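Local atomic coordinates of dihydrofolate reductase (Coxiella burnetii, PDB entry 3TQA), a protein that probably catalyses the NADPH-dependent reduction of 7,8-dihydrofolate to 5,6,7,8-tetrahydrofolate, a step that feeds glycine, purine and DNA-precursor synthesis. Residues I2-A7 against A109-L114; A7-N12 against L114-H119. All blocks are in the same frame, centred on the assembly; numbering follows the deposited sequence.

Interaction 1: residues I2-A7 against A109-L114; sequences IITLIA and ADKMIL. With NDP (NADPH dihydro-nicotinamide-adenine-dinucleotide phosphate), chain B.
D110 bonds to both the amide and the carbonyl of I3. The carboxylate oxygen D110 OD2 takes the amide I3 N at 2.8 Å, met on its anti side and 18° out of the carboxylate plane. The carbonyl I3 O accepts two amides, D110 N at 2.8 Å, in the carbonyl plane, and K111 N at 3.1 Å. With CG beside its own backbone N (chi1 -63°), the acid reaches across to the edge of strand 2-10, crossing the I2 and I3 side chains at about a right angle. From there the pairing is regular parallel: L5 N donates to K111 O, I113 N reaches L5 O at 2.9 Å, and A7 N to I113 O is weak. These are neighbouring strands of the mixed dihydrofolate reductase sheet; strand 92-97 bonds to the other edge of 2-7. On one face T4 and K111 run side by side, T4 OG1 lying 3.5 Å from K111 CB while it bonds to E92, and T4 CG2 meets I113 CG1. The opposite face is apolar: both methyls of L5 sit on A109 CB, CD1 at 3.6 Å, and L5 CB touches M112 CG. Helix 99-105 packs on L5, and W135 on A109 and M112.

Interaction 2: residues A7-N12 against L114-H119; sequences AAMDKN and LTIINH. With NDP (NADPH dihydro-nicotinamide-adenine-dinucleotide phosphate), chain B.
The nicotinamide end of the NADPH site is bonded by strand 2-10 where it runs parallel to strand 111-117, with A8 and T115 paired toward the C-terminal ends of these neighbouring strands of the dihydrofolate reductase sheet. Both backbone polar groups of A8 turn to the cofactor: A8 N donates to the carboxamide oxygen O7N of NADPH at 2.8 Å, almost straight at 174°, and the amide N7N returns a weak, bent bond to A8 O. The residues flanking A8 bond to the neighbouring strand instead. T115 N donates to A7 O, and M9 N meets T115 O at 2.7 Å. I117 N then reaches M9 O at 2.8 Å. On the face of M9 and L114, M9 CG stands between its backbone N and carbonyl carbon (chi1 69°), and a bend at chi3 brings CE 3.6 Å from L114 CD2; F127 touches M9 as well, and W130 touches L114. On the other face T115 CB packs on A8 CB, while T115 OG1 bonds to D28. Past M9 the pairing frays: K11 N to H119 O is weak, and H119 O lies 3.3 Å from D10 CB and against the K11 methylenes. The D10 carboxylate ties the chain after each strand, OD1 to L14 N and OD2 to F121 N. With A7 and M9 held by strand 111-117, A8 presents both N-H and C=O to the carboxamide, which probably helps fix the rotation of that group and, through it, the placing of the nicotinamide ring.

In the fold
Interactions 1 and 2 are consecutive lengths of one pairing, strand 2-10 beside strand 111-117, and join at A7 and L114; their centres lie about 15 Å apart. Both are largely buried, but the centre of interaction 1 lies nearer the centre of the molecule (about 8 Å against about 12 Å), while interaction 2 ends in exposed turn residues. Aspartates mark the two ends differently: D110 bonds straight across to the partner strand, whereas D10 turns to backbone amides beyond the segments. In interaction 1 the edge of strand 2-10 away from 111-117 is paired with strand 92-97; in interaction 2 the cofactor carboxamide takes the place of a strand partner on that side, at A8.

Interaction 1: residues I2-A7 against A109-L114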
loop_
_atom_site.group_PDB
_atom_site.type_symbol
_atom_site.label_atom_id
_atom_site.label_comp_id
_atom_site.label_asym_id
_atom_site.label_seq_id
_atom_site.Cartn_x
_atom_site.Cartn_y
_atom_site.Cartn_z
ATOM N N ILE A 2 -5.875 4.005 -13.368
ATOM C CA ILE A 2 -6.183 2.832 -12.556
ATOM C C ILE A 2 -5.627 3.041 -11.151
ATOM O O ILE A 2 -4.413 3.117 -10.967
ATOM C CB ILE A 2 -5.567 1.549 -13.157
ATOM C CG1 ILE A 2 -6.109 1.295 -14.569
ATOM C CG2 ILE A 2 -5.842 0.347 -12.263
ATOM C CD1 ILE A 2 -7.607 1.049 -14.628
ATOM N N ILE A 3 -6.517 3.146 -10.168
ATOM C CA ILE A 3 -6.112 3.282 -8.771
ATOM C C ILE A 3 -5.898 1.895 -8.173
ATOM O O ILE A 3 -6.828 1.090 -8.115
ATOM C CB ILE A 3 -7.165 4.046 -7.942
ATOM C CG1 ILE A 3 -7.344 5.465 -8.488
ATOM C CG2 ILE A 3 -6.758 4.097 -6.473
ATOM C CD1 ILE A 3 -8.382 6.280 -7.747
ATOM N N THR A 4 -4.669 1.625 -7.732
ATOM C CA THR A 4 -4.307 0.326 -7.173
ATOM C C THR A 4 -3.854 0.464 -5.722
ATOM O O THR A 4 -3.076 1.356 -5.387
ATOM C CB THR A 4 -3.181 -0.334 -7.991
ATOM O OG1 THR A 4 -3.630 -0.556 -9.334
ATOM C CG2 THR A 4 -2.765 -1.665 -7.374
ATOM N N LEU A 5 -4.350 -0.425 -4.866
ATOM C CA LEU A 5 -3.931 -0.480 -3.471
ATOM C C LEU A 5 -3.001 -1.676 -3.290
ATOM O O LEU A 5 -3.377 -2.807 -3.600
ATOM C CB LEU A 5 -5.143 -0.609 -2.542
ATOM C CG LEU A 5 -5.941 0.660 -2.214
ATOM C CD1 LEU A 5 -6.211 1.500 -3.445
ATOM C CD2 LEU A 5 -7.249 0.296 -1.522
ATOM N N ILE A 6 -1.788 -1.419 -2.808
ATOM C CA ILE A 6 -0.826 -2.479 -2.523
ATOM C C ILE A 6 -0.496 -2.472 -1.031
ATOM O O ILE A 6 -0.129 -1.437 -0.469
ATOM C CB ILE A 6 0.464 -2.337 -3.376
ATOM C CG1 ILE A 6 1.371 -3.558 -3.191
ATOM C CG2 ILE A 6 1.222 -1.059 -3.028
ATOM C CD1 ILE A 6 2.497 -3.638 -4.204
ATOM N N ALA A 7 -0.641 -3.631 -0.393
ATOM C CA ALA A 7 -0.427 -3.747 1.045
ATOM C C ALA A 7 -0.144 -5.188 1.455
ATOM O O ALA A 7 -0.685 -6.125 0.867
ATOM C CB ALA A 7 -1.639 -3.218 1.796
ATOM N N ALA A 109 -10.874 2.552 -5.415
ATOM C CA ALA A 109 -9.888 1.583 -5.895
ATOM C C ALA A 109 -10.426 0.723 -7.038
ATOM O O ALA A 109 -11.536 0.199 -6.963
ATOM C CB ALA A 109 -9.425 0.693 -4.752
ATOM N N ASP A 110 -9.623 0.592 -8.093
ATOM C CA ASP A 110 -9.919 -0.303 -9.214
ATOM C C ASP A 110 -9.335 -1.689 -8.965
ATOM O O ASP A 110 -9.949 -2.701 -9.302
ATOM C CB ASP A 110 -9.318 0.244 -10.510
ATOM C CG ASP A 110 -9.906 1.576 -10.910
ATOM O OD1 ASP A 110 -10.993 1.584 -11.516
ATOM O OD2 ASP A 110 -9.269 2.613 -10.637
ATOM N N LYS A 111 -8.141 -1.720 -8.377
ATOM C CA LYS A 111 -7.353 -2.940 -8.250
ATOM C C LYS A 111 -6.748 -3.046 -6.850
ATOM O O LYS A 111 -6.509 -2.031 -6.193
ATOM C CB LYS A 111 -6.240 -2.919 -9.301
ATOM C CG LYS A 111 -5.436 -4.202 -9.432
ATOM C CD LYS A 111 -4.447 -4.101 -10.590
ATOM C CE LYS A 111 -3.689 -5.403 -10.802
ATOM N NZ LYS A 111 -2.777 -5.344 -11.982
ATOM N N MET A 112 -6.512 -4.276 -6.401
ATOM C CA MET A 112 -5.806 -4.526 -5.143
ATOM C C MET A 112 -4.783 -5.646 -5.323
ATOM O O MET A 112 -5.121 -6.727 -5.803
ATOM C CB MET A 112 -6.787 -4.892 -4.023
ATOM C CG MET A 112 -7.595 -3.717 -3.488
ATOM S SD MET A 112 -8.304 -4.008 -1.850
ATOM C CE MET A 112 -9.489 -5.299 -2.213
ATOM N N ILE A 113 -3.535 -5.370 -4.949
ATOM C CA ILE A 113 -2.473 -6.374 -4.929
ATOM C C ILE A 113 -2.087 -6.612 -3.471
ATOM O O ILE A 113 -1.291 -5.867 -2.900
ATOM C CB ILE A 113 -1.236 -5.922 -5.738
ATOM C CG1 ILE A 113 -1.625 -5.628 -7.189
ATOM C CG2 ILE A 113 -0.150 -6.994 -5.695
ATOM C CD1 ILE A 113 -0.457 -5.231 -8.072
ATOM N N LEU A 114 -2.671 -7.648 -2.876
ATOM C CA LEU A 114 -2.532 -7.898 -1.445
ATOM C C LEU A 114 -1.662 -9.115 -1.158
ATOM O O LEU A 114 -1.816 -10.162 -1.789
ATOM C CB LEU A 114 -3.908 -8.099 -0.810
ATOM C CG LEU A 114 -4.926 -6.979 -1.023
ATOM C CD1 LEU A 114 -6.244 -7.347 -0.363
ATOM C CD2 LEU A 114 -4.407 -5.646 -0.494
HETATM P PA NDP B . -0.779 6.832 7.526
HETATM O O1A NDP B . -2.171 6.581 7.000
HETATM O O2A NDP B . 0.420 6.298 6.788
HETATM O O5B NDP B . -0.576 8.415 7.635
HETATM C C5B NDP B . -1.409 9.205 8.477
HETATM C C4B NDP B . -1.054 10.654 8.199
HETATM O O4B NDP B . -1.158 10.905 6.793
HETATM C C3B NDP B . -1.964 11.661 8.878
HETATM O O3B NDP B . -1.507 11.989 10.192
HETATM C C2B NDP B . -1.893 12.824 7.917
HETATM O O2B NDP B . -0.667 13.532 8.068
HETATM C C1B NDP B . -1.821 12.150 6.559
HETATM N N9A NDP B . -3.151 11.919 5.941
HETATM C C8A NDP B . -3.826 10.753 5.901
HETATM N N7A NDP B . -5.008 10.901 5.244
HETATM C C5A NDP B . -5.096 12.179 4.844
HETATM C C6A NDP B . -6.077 13.007 4.103
HETATM N N6A NDP B . -7.234 12.478 3.645
HETATM N N1A NDP B . -5.780 14.309 3.898
HETATM C C2A NDP B . -4.632 14.858 4.345
HETATM N N3A NDP B . -3.700 14.160 5.026
HETATM C C4A NDP B . -3.867 12.845 5.302
HETATM O O3 NDP B . -0.689 6.404 9.082
HETATM P PN NDP B . -1.154 4.970 9.649
HETATM O O1N NDP B . -2.587 4.710 9.245
HETATM O O2N NDP B . -0.778 4.929 11.110
HETATM O O5D NDP B . -0.202 3.941 8.859
HETATM C C5D NDP B . 1.155 3.712 9.240
HETATM C C4D NDP B . 1.288 2.281 9.748
HETATM O O4D NDP B . 0.831 1.373 8.739
HETATM C C3D NDP B . 2.729 1.907 10.063
HETATM O O3D NDP B . 2.783 1.126 11.260
HETATM C C2D NDP B . 3.176 1.078 8.877
HETATM O O2D NDP B . 4.125 0.074 9.256
HETATM C C1D NDP B . 1.877 0.467 8.370
HETATM N N1N NDP B . 1.904 0.248 6.919
HETATM C C2N NDP B . 1.898 -1.021 6.472
HETATM C C3N NDP B . 1.923 -1.322 5.116
HETATM C C7N NDP B . 1.917 -2.746 4.639
HETATM O O7N NDP B . 1.939 -2.980 3.440
HETATM N N7N NDP B . 1.888 -3.730 5.540
HETATM C C4N NDP B . 1.956 -0.173 4.148
HETATM C C5N NDP B . 1.959 1.168 4.713
HETATM C C6N NDP B . 1.929 1.314 6.095
HETATM P P2B NDP B . -0.456 14.810 9.014
HETATM O O1X NDP B . -0.636 14.251 10.402
HETATM O O2X NDP B . 0.958 15.235 8.706
HETATM O O3X NDP B . -1.517 15.785 8.564
#

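Interaction 2: residues A7-N12 against L114-H119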
loop_
_atom_site.group_PDB
_atom_site.type_symbol
_atom_site.label_atom_id
_atom_site.label_comp_id
_atom_site.label_asym_id
_atom_site.label_seq_id
_atom_site.Cartn_x
_atom_site.Cartn_y
_atom_site.Cartn_z
ATOM N N ALA A 7 -0.641 -3.631 -0.393
ATOM C CA ALA A 7 -0.427 -3.747 1.045
ATOM C C ALA A 7 -0.144 -5.188 1.455
ATOM O O ALA A 7 -0.685 -6.125 0.867
ATOM C CB ALA A 7 -1.639 -3.218 1.796
ATOM N N ALA A 8 0.712 -5.349 2.460
ATOM C CA ALA A 8 0.965 -6.646 3.076
ATOM C C ALA A 8 0.218 -6.717 4.401
ATOM O O ALA A 8 0.345 -5.823 5.239
ATOM C CB ALA A 8 2.455 -6.851 3.295
ATOM N N MET A 9 -0.570 -7.775 4.582
ATOM C CA MET A 9 -1.346 -7.964 5.805
ATOM C C MET A 9 -1.332 -9.422 6.255
ATOM O O MET A 9 -0.904 -10.306 5.511
ATOM C CB MET A 9 -2.788 -7.500 5.592
ATOM C CG MET A 9 -3.595 -8.371 4.633
ATOM S SD MET A 9 -5.144 -7.600 4.136
ATOM C CE MET A 9 -4.538 -6.312 3.049
ATOM N N ASP A 10 -1.800 -9.663 7.477
ATOM C CA ASP A 10 -1.916 -11.021 8.010
ATOM C C ASP A 10 -3.353 -11.526 7.828
ATOM O O ASP A 10 -4.141 -10.910 7.107
ATOM C CB ASP A 10 -1.442 -11.072 9.475
ATOM C CG ASP A 10 -2.440 -10.471 10.459
ATOM O OD1 ASP A 10 -3.393 -9.783 10.034
ATOM O OD2 ASP A 10 -2.257 -10.681 11.676
ATOM N N LYS A 11 -3.689 -12.645 8.468
ATOM C CA LYS A 11 -5.014 -13.253 8.311
ATOM C C LYS A 11 -6.166 -12.390 8.847
ATOM O O LYS A 11 -7.309 -12.553 8.420
ATOM C CB LYS A 11 -5.045 -14.651 8.947
ATOM C CG LYS A 11 -4.967 -14.673 10.470
ATOM C CD LYS A 11 -4.482 -16.026 10.998
ATOM C CE LYS A 11 -5.380 -17.185 10.569
ATOM N NZ LYS A 11 -6.807 -16.980 10.950
ATOM N N ASN A 12 -5.862 -11.481 9.775
ATOM C CA ASN A 12 -6.855 -10.545 10.322
ATOM C C ASN A 12 -6.715 -9.115 9.782
ATOM O O ASN A 12 -7.218 -8.168 10.388
ATOM C CB ASN A 12 -6.764 -10.530 11.854
ATOM C CG ASN A 12 -7.025 -11.890 12.469
ATOM O OD1 ASN A 12 -7.599 -12.773 11.834
ATOM N ND2 ASN A 12 -6.606 -12.062 13.717
ATOM N N LEU A 114 -2.671 -7.648 -2.876
ATOM C CA LEU A 114 -2.532 -7.898 -1.445
ATOM C C LEU A 114 -1.662 -9.115 -1.158
ATOM O O LEU A 114 -1.816 -10.162 -1.789
ATOM C CB LEU A 114 -3.908 -8.099 -0.810
ATOM C CG LEU A 114 -4.926 -6.979 -1.023
ATOM C CD1 LEU A 114 -6.244 -7.347 -0.363
ATOM C CD2 LEU A 114 -4.407 -5.646 -0.494
ATOM N N THR A 115 -0.745 -8.959 -0.206
ATOM C CA THR A 115 0.007 -10.077 0.348
ATOM C C THR A 115 -0.637 -10.455 1.678
ATOM O O THR A 115 -0.621 -9.666 2.621
ATOM C CB THR A 115 1.490 -9.712 0.572
ATOM O OG1 THR A 115 2.076 -9.293 -0.667
ATOM C CG2 THR A 115 2.265 -10.904 1.117
ATOM N N ILE A 116 -1.218 -11.651 1.742
ATOM C CA ILE A 116 -1.887 -12.123 2.953
ATOM C C ILE A 116 -1.063 -13.224 3.614
ATOM O O ILE A 116 -0.859 -14.291 3.032
ATOM C CB ILE A 116 -3.301 -12.652 2.659
ATOM C CG1 ILE A 116 -4.137 -11.576 1.958
ATOM C CG2 ILE A 116 -3.979 -13.087 3.954
ATOM C CD1 ILE A 116 -5.561 -11.998 1.673
ATOM N N ILE A 117 -0.600 -12.957 4.832
ATOM C CA ILE A 117 0.246 -13.892 5.569
ATOM C C ILE A 117 -0.621 -14.825 6.411
ATOM O O ILE A 117 -1.519 -14.370 7.122
ATOM C CB ILE A 117 1.234 -13.150 6.495
ATOM C CG1 ILE A 117 2.053 -12.126 5.701
ATOM C CG2 ILE A 117 2.164 -14.141 7.185
ATOM C CD1 ILE A 117 2.829 -11.167 6.570
ATOM N N ASN A 118 -0.347 -16.125 6.328
ATOM C CA ASN A 118 -1.086 -17.128 7.096
ATOM C C ASN A 118 -0.544 -17.220 8.525
ATOM O O ASN A 118 0.093 -18.204 8.904
ATOM C CB ASN A 118 -1.016 -18.490 6.391
ATOM C CG ASN A 118 -1.937 -19.529 7.015
ATOM O OD1 ASN A 118 -3.027 -19.208 7.490
ATOM N ND2 ASN A 118 -1.501 -20.783 7.009
ATOM N N HIS A 119 -0.802 -16.175 9.308
ATOM C CA HIS A 119 -0.308 -16.075 10.682
ATOM C C HIS A 119 -1.060 -14.955 11.403
ATOM O O HIS A 119 -1.652 -14.093 10.755
ATOM C CB HIS A 119 1.200 -15.791 10.684
ATOM C CG HIS A 119 1.861 -16.022 12.008
ATOM N ND1 HIS A 119 2.300 -17.263 12.415
ATOM C CD2 HIS A 119 2.168 -15.167 13.013
ATOM C CE1 HIS A 119 2.843 -17.164 13.616
ATOM N NE2 HIS A 119 2.777 -15.903 14.000
HETATM P PA NDP B . -0.779 6.832 7.526
HETATM O O1A NDP B . -2.171 6.581 7.000
HETATM O O2A NDP B . 0.420 6.298 6.788
HETATM O O5B NDP B . -0.576 8.415 7.635
HETATM C C5B NDP B . -1.409 9.205 8.477
HETATM C C4B NDP B . -1.054 10.654 8.199
HETATM O O4B NDP B . -1.158 10.905 6.793
HETATM C C3B NDP B . -1.964 11.661 8.878
HETATM O O3B NDP B . -1.507 11.989 10.192
HETATM C C2B NDP B . -1.893 12.824 7.917
HETATM O O2B NDP B . -0.667 13.532 8.068
HETATM C C1B NDP B . -1.821 12.150 6.559
HETATM N N9A NDP B . -3.151 11.919 5.941
HETATM C C8A NDP B . -3.826 10.753 5.901
HETATM N N7A NDP B . -5.008 10.901 5.244
HETATM C C5A NDP B . -5.096 12.179 4.844
HETATM C C6A NDP B . -6.077 13.007 4.103
HETATM N N6A NDP B . -7.234 12.478 3.645
HETATM N N1A NDP B . -5.780 14.309 3.898
HETATM C C2A NDP B . -4.632 14.858 4.345
HETATM N N3A NDP B . -3.700 14.160 5.026
HETATM C C4A NDP B . -3.867 12.845 5.302
HETATM O O3 NDP B . -0.689 6.404 9.082
HETATM P PN NDP B . -1.154 4.970 9.649
HETATM O O1N NDP B . -2.587 4.710 9.245
HETATM O O2N NDP B . -0.778 4.929 11.110
HETATM O O5D NDP B . -0.202 3.941 8.859
HETATM C C5D NDP B . 1.155 3.712 9.240
HETATM C C4D NDP B . 1.288 2.281 9.748
HETATM O O4D NDP B . 0.831 1.373 8.739
HETATM C C3D NDP B . 2.729 1.907 10.063
HETATM O O3D NDP B . 2.783 1.126 11.260
HETATM C C2D NDP B . 3.176 1.078 8.877
HETATM O O2D NDP B . 4.125 0.074 9.256
HETATM C C1D NDP B . 1.877 0.467 8.370
HETATM N N1N NDP B . 1.904 0.248 6.919
HETATM C C2N NDP B . 1.898 -1.021 6.472
HETATM C C3N NDP B . 1.923 -1.322 5.116
HETATM C C7N NDP B . 1.917 -2.746 4.639
HETATM O O7N NDP B . 1.939 -2.980 3.440
HETATM N N7N NDP B . 1.888 -3.730 5.540
HETATM C C4N NDP B . 1.956 -0.173 4.148
HETATM C C5N NDP B . 1.959 1.168 4.713
HETATM C C6N NDP B . 1.929 1.314 6.095
HETATM P P2B NDP B . -0.456 14.810 9.014
HETATM O O1X NDP B . -0.636 14.251 10.402
HETATM O O2X NDP B . 0.958 15.235 8.706
HETATM O O3X NDP B . -1.517 15.785 8.564
#